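Local coordinates for Pcza361.24 (Amycolatopsis orientalis, PDB 3G2M), which probably transfers a methyl group from S-adenosyl-L-methionine to a nitrogen of glycopeptide antibiotics during their biosynthesis, at residues 94-99 with 155-160; 159-164 with 186-191. One frame throughout, in Å; residues are numbered along the deposited sequence.

Interaction 1. Residues 94-99 with 155-160; sequences GRLTFP and VISSGS
The guanidinium group of R95 meets S157 at its edge: S157 OG lies near the guanidinium plane, 3.0 Å from R95 NH2, and S157 CB lies in that plane, 3.8 Å from the same nitrogen. On one face, L96 CD2 sits 3.9 Å above the plane of the R95 guanidinium, over its rim and not its centre. The setting is the cofactor cleft of a Rossmann-like S-adenosyl-L-methionine-dependent methyltransferase. Residues 94-99 lead from the loop after strand 86-89 into helix 97-101, and residues 155-160 carry the end of the adjacent parallel strand 151-156 into helix 158-161. R95 and S157 both bind S-adenosyl-L-methionine and S-adenosyl-L-homocysteine, although neither ligand is bound to this chain.

The arginine reaches across because its chain runs extended through chi1 and chi2 and then bends at chi3 (55°), which turns the guanidinium toward the strand end. E71 links the two residues from outside: its OE1 forms a salt bridge with R95 NH1, while its OE2 is hydrogen-bonded to S157 OG. The salt bridge to NH1 would be expected to limit rotation of the arginine's planar end, making E71 a second-shell partner of two cofactor-binding residues.

With chi1 at -170°, the S157 hydroxyl swings out toward the arginine, beside its own carbonyl carbon. S157 occupies the N-cap position of helix 158-161, but its side chain makes no capping bond. Beside the polar pair runs a loose apolar contact, in which the L96 CD1 methyl approaches S157 CB at 4.0 Å.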
loop_
_atom_site.group_PDB
_atom_site.type_symbol
_atom_site.label_atom_id
_atom_site.label_comp_id
_atom_site.label_asym_id
_atom_site.label_seq_id
_atom_site.Cartn_x
_atom_site.Cartn_y
_atom_site.Cartn_z
ATOM N N GLY A 94 6.003 -25.018 -6.816
ATOM C CA GLY A 94 5.836 -25.349 -8.221
ATOM C C GLY A 94 4.401 -25.383 -8.708
ATOM O O GLY A 94 4.091 -26.094 -9.661
ATOM N N ARG A 95 3.526 -24.620 -8.059
ATOM C CA ARG A 95 2.142 -24.463 -8.516
ATOM C C ARG A 95 2.095 -24.071 -10.000
ATOM O O ARG A 95 1.233 -24.542 -10.751
ATOM C CB ARG A 95 1.411 -23.429 -7.655
ATOM C CG ARG A 95 -0.092 -23.310 -7.923
ATOM C CD ARG A 95 -0.686 -22.117 -7.183
ATOM N NE ARG A 95 0.005 -20.874 -7.512
ATOM C CZ ARG A 95 -0.450 -19.945 -8.351
ATOM N NH1 ARG A 95 -1.623 -20.089 -8.955
ATOM N NH2 ARG A 95 0.271 -18.857 -8.577
ATOM N N LEU A 96 3.029 -23.218 -10.421
ATOM C CA LEU A 96 3.180 -22.881 -11.839
ATOM C C LEU A 96 4.369 -23.584 -12.492
ATOM O O LEU A 96 4.367 -23.810 -13.703
ATOM C CB LEU A 96 3.306 -21.364 -12.046
ATOM C CG LEU A 96 2.185 -20.429 -11.587
ATOM C CD1 LEU A 96 2.542 -18.990 -11.970
ATOM C CD2 LEU A 96 0.833 -20.813 -12.162
ATOM N N THR A 97 5.380 -23.926 -11.693
ATOM C CA THR A 97 6.614 -24.499 -12.232
ATOM C C THR A 97 6.383 -25.820 -12.966
ATOM O O THR A 97 6.946 -26.037 -14.035
ATOM C CB THR A 97 7.682 -24.738 -11.148
ATOM O OG1 THR A 97 7.699 -23.641 -10.225
ATOM C CG2 THR A 97 9.064 -24.892 -11.783
ATOM N N PHE A 98 5.570 -26.697 -12.385
ATOM C CA PHE A 98 5.303 -28.000 -12.995
ATOM C C PHE A 98 4.506 -27.873 -14.304
ATOM O O PHE A 98 4.871 -28.503 -15.298
ATOM C CB PHE A 98 4.667 -28.968 -11.987
ATOM C CG PHE A 98 5.632 -29.452 -10.934
ATOM C CD1 PHE A 98 6.464 -30.540 -11.182
ATOM C CD2 PHE A 98 5.726 -28.805 -9.704
ATOM C CE1 PHE A 98 7.370 -30.986 -10.216
ATOM C CE2 PHE A 98 6.631 -29.238 -8.733
ATOM C CZ PHE A 98 7.452 -30.334 -8.992
ATOM N N PRO A 99 3.425 -27.063 -14.317
ATOM C CA PRO A 99 2.844 -26.678 -15.610
ATOM C C PRO A 99 3.854 -26.115 -16.623
ATOM O O PRO A 99 3.771 -26.452 -17.803
ATOM C CB PRO A 99 1.817 -25.614 -15.224
ATOM C CG PRO A 99 1.393 -26.000 -13.858
ATOM C CD PRO A 99 2.623 -26.544 -13.192
ATOM N N VAL A 155 9.455 -14.461 -14.861
ATOM C CA VAL A 155 8.029 -14.441 -14.499
ATOM C C VAL A 155 7.799 -14.335 -12.988
ATOM O O VAL A 155 8.597 -14.833 -12.186
ATOM C CB VAL A 155 7.228 -15.663 -15.089
ATOM C CG1 VAL A 155 7.295 -15.683 -16.613
ATOM C CG2 VAL A 155 7.718 -16.980 -14.535
ATOM N N ILE A 156 6.710 -13.666 -12.610
ATOM C CA ILE A 156 6.296 -13.595 -11.211
ATOM C C ILE A 156 4.769 -13.609 -11.112
ATOM O O ILE A 156 4.077 -12.979 -11.915
ATOM C CB ILE A 156 6.926 -12.367 -10.467
ATOM C CG1 ILE A 156 6.749 -12.489 -8.946
ATOM C CG2 ILE A 156 6.379 -11.027 -10.992
ATOM C CD1 ILE A 156 7.561 -11.475 -8.156
ATOM N N SER A 157 4.260 -14.341 -10.130
ATOM C CA SER A 157 2.825 -14.488 -9.941
ATOM C C SER A 157 2.267 -13.416 -9.011
ATOM O O SER A 157 2.977 -12.918 -8.127
ATOM C CB SER A 157 2.513 -15.887 -9.403
ATOM O OG SER A 157 1.116 -16.142 -9.426
ATOM N N SER A 158 0.991 -13.076 -9.208
ATOM C CA SER A 158 0.309 -12.056 -8.401
ATOM C C SER A 158 0.527 -12.192 -6.895
ATOM O O SER A 158 0.824 -11.212 -6.221
ATOM C CB SER A 158 -1.197 -12.076 -8.681
ATOM O OG SER A 158 -1.823 -11.032 -7.961
ATOM N N GLY A 159 0.358 -13.406 -6.371
ATOM C CA GLY A 159 0.465 -13.647 -4.931
ATOM C C GLY A 159 1.805 -13.223 -4.355
ATOM O O GLY A 159 1.880 -12.693 -3.233
ATOM N N SER A 160 2.855 -13.438 -5.137
ATOM C CA SER A 160 4.229 -13.174 -4.720
ATOM C C SER A 160 4.596 -11.694 -4.706
ATOM O O SER A 160 5.135 -11.200 -3.721
ATOM C CB SER A 160 5.177 -13.916 -5.658
ATOM O OG SER A 160 4.827 -15.285 -5.704
#

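Interaction 2. Residues 159-164 with 186-191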
loop_
_atom_site.group_PDB
_atom_site.type_symbol
_atom_site.label_atom_id
_atom_site.label_comp_id
_atom_site.label_asym_id
_atom_site.label_seq_id
_atom_site.Cartn_x
_atom_site.Cartn_y
_atom_site.Cartn_z
ATOM N N GLY A 159 0.358 -13.406 -6.371
ATOM C CA GLY A 159 0.465 -13.647 -4.931
ATOM C C GLY A 159 1.805 -13.223 -4.355
ATOM O O GLY A 159 1.880 -12.693 -3.233
ATOM N N SER A 160 2.855 -13.438 -5.137
ATOM C CA SER A 160 4.229 -13.174 -4.720
ATOM C C SER A 160 4.596 -11.694 -4.706
ATOM O O SER A 160 5.135 -11.200 -3.721
ATOM C CB SER A 160 5.177 -13.916 -5.658
ATOM O OG SER A 160 4.827 -15.285 -5.704
ATOM N N ILE A 161 4.339 -10.990 -5.809
ATOM C CA ILE A 161 4.662 -9.553 -5.859
ATOM C C ILE A 161 3.857 -8.774 -4.808
ATOM O O ILE A 161 4.369 -7.852 -4.186
ATOM C CB ILE A 161 4.512 -8.939 -7.288
ATOM C CG1 ILE A 161 4.942 -7.450 -7.281
ATOM C CG2 ILE A 161 3.089 -9.134 -7.822
ATOM C CD1 ILE A 161 5.155 -6.822 -8.660
ATOM N N ASN A 162 2.610 -9.179 -4.582
ATOM C CA ASN A 162 1.771 -8.527 -3.572
ATOM C C ASN A 162 2.254 -8.726 -2.130
ATOM O O ASN A 162 1.812 -8.022 -1.228
ATOM C CB ASN A 162 0.296 -8.941 -3.724
ATOM C CG ASN A 162 -0.446 -8.090 -4.753
ATOM O OD1 ASN A 162 -0.728 -6.915 -4.512
ATOM N ND2 ASN A 162 -0.782 -8.687 -5.896
ATOM N N GLU A 163 3.170 -9.666 -1.916
ATOM C CA GLU A 163 3.772 -9.855 -0.589
ATOM C C GLU A 163 4.846 -8.799 -0.280
ATOM O O GLU A 163 5.298 -8.675 0.860
ATOM C CB GLU A 163 4.333 -11.284 -0.453
ATOM C CG GLU A 163 3.219 -12.318 -0.224
ATOM C CD GLU A 163 3.694 -13.755 -0.071
ATOM O OE1 GLU A 163 4.912 -14.052 -0.199
ATOM O OE2 GLU A 163 2.815 -14.608 0.191
ATOM N N LEU A 164 5.233 -8.024 -1.295
ATOM C CA LEU A 164 6.323 -7.050 -1.166
ATOM C C LEU A 164 5.808 -5.623 -0.974
ATOM O O LEU A 164 4.897 -5.185 -1.685
ATOM C CB LEU A 164 7.219 -7.101 -2.413
ATOM C CG LEU A 164 7.926 -8.410 -2.793
ATOM C CD1 LEU A 164 8.791 -8.198 -4.046
ATOM C CD2 LEU A 164 8.774 -8.943 -1.622
ATOM N N PHE A 186 9.882 -9.527 -18.997
ATOM C CA PHE A 186 9.432 -9.697 -17.625
ATOM C C PHE A 186 7.915 -9.816 -17.660
ATOM O O PHE A 186 7.224 -8.887 -18.075
ATOM C CB PHE A 186 9.871 -8.481 -16.791
ATOM C CG PHE A 186 9.519 -8.566 -15.325
ATOM C CD1 PHE A 186 9.309 -9.797 -14.692
ATOM C CD2 PHE A 186 9.445 -7.400 -14.558
ATOM C CE1 PHE A 186 8.996 -9.861 -13.339
ATOM C CE2 PHE A 186 9.144 -7.457 -13.193
ATOM C CZ PHE A 186 8.915 -8.680 -12.586
ATOM N N LEU A 187 7.403 -10.972 -17.251
ATOM C CA LEU A 187 5.961 -11.216 -17.260
ATOM C C LEU A 187 5.437 -11.286 -15.846
ATOM O O LEU A 187 6.014 -11.970 -15.000
ATOM C CB LEU A 187 5.615 -12.524 -17.984
ATOM C CG LEU A 187 5.818 -12.752 -19.489
ATOM C CD1 LEU A 187 4.934 -11.866 -20.326
ATOM C CD2 LEU A 187 7.255 -12.604 -19.927
ATOM N N LEU A 188 4.338 -10.583 -15.596
ATOM C CA LEU A 188 3.704 -10.589 -14.284
ATOM C C LEU A 188 2.211 -10.880 -14.409
ATOM O O LEU A 188 1.559 -10.398 -15.330
ATOM C CB LEU A 188 3.886 -9.234 -13.580
ATOM C CG LEU A 188 5.219 -8.481 -13.561
ATOM C CD1 LEU A 188 5.372 -7.593 -14.789
ATOM C CD2 LEU A 188 5.289 -7.615 -12.294
ATOM N N SER A 189 1.678 -11.686 -13.498
ATOM C CA SER A 189 0.235 -11.735 -13.309
ATOM C C SER A 189 -0.104 -10.885 -12.095
ATOM O O SER A 189 0.683 -10.817 -11.145
ATOM C CB SER A 189 -0.267 -13.162 -13.133
ATOM O OG SER A 189 0.167 -13.719 -11.907
ATOM N N LEU A 190 -1.257 -10.222 -12.141
ATOM C CA LEU A 190 -1.691 -9.329 -11.069
ATOM C C LEU A 190 -3.191 -9.447 -10.903
ATOM O O LEU A 190 -3.932 -9.205 -11.856
ATOM C CB LEU A 190 -1.344 -7.865 -11.393
ATOM C CG LEU A 190 0.137 -7.509 -11.632
ATOM C CD1 LEU A 190 0.283 -6.150 -12.304
ATOM C CD2 LEU A 190 0.931 -7.557 -10.345
ATOM N N ALA A 191 -3.627 -9.805 -9.699
ATOM C CA ALA A 191 -5.052 -9.848 -9.371
ATOM C C ALA A 191 -5.681 -8.457 -9.492
ATOM O O ALA A 191 -5.068 -7.457 -9.101
ATOM C CB ALA A 191 -5.258 -10.410 -7.978
HETATM O O HOH W 1 -2.436 -7.235 -7.705
#
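I161 touches L188 and L190 with two different branches. From CB, which projects toward residues 186-191, the side chain divides. The CG2 methyl, seated between the backbone N and the carbonyl carbon, meets L190 CD2 at 3.7 Å. A more distant neighbour of I161 CG2 is S189 O, at 4.4 Å. The other branch is extended: CG1 stands anti to the backbone N (chi1 -177°) and chi2 of 166° carries CD1 onward to the tip, where it meets L188 CD2, also at 3.7 Å. The two leucines are approached differently, since the I161 side chain crosses that of L188 at about a right angle and that of L190 obliquely.

In the Rossmann-like methyltransferase fold this joins the short helix 158-161, which follows strand 151-156, to the next parallel strand of the central sheet, 184-191. All the touching residues are buried. Helix 166-179 packs on I161 through R169, L172 and Y173, while V287 of the antiparallel strand 284-290 lies against both L188 and L190. The isoleucine thus sits between a helix and the sheet.

No direct hydrogen bond crosses between the segments, but one water bridges them. N162 ND2 donates to it at 2.8 Å, and the water in turn donates to A191 O at 3.0 Å. ND2 also bonds to S158 O, and OD1 accepts from the backbone N of L252, so the carboxamide is held at both ends. A type I turn runs from I161 to L164, closed by L164 N donating to I161 O at 3.0 Å.

Interaction 1 is partly buried and lies at the C-terminal ends of central strands, where the cofactor binds, whereas interaction 2 is wholly buried near the centre of the chain; their centres are about 9 Å apart. They share G159 and S160 and both use helix 158-161. Interaction 1 pairs an arginine and a serine that share the carboxylate of E71, with a leucine methyl alongside; methyl packing supplemented by one bridging water makes up interaction 2. Between them, S158 N lies 2.9 Å from S189 OG and S158 OG lies 2.8 Å from A191 N, both probable hydrogen bonds that tie the helix start to strand 184-191. S189 OG also bonds E71 OE2, extending the carboxylate's network into the second contact.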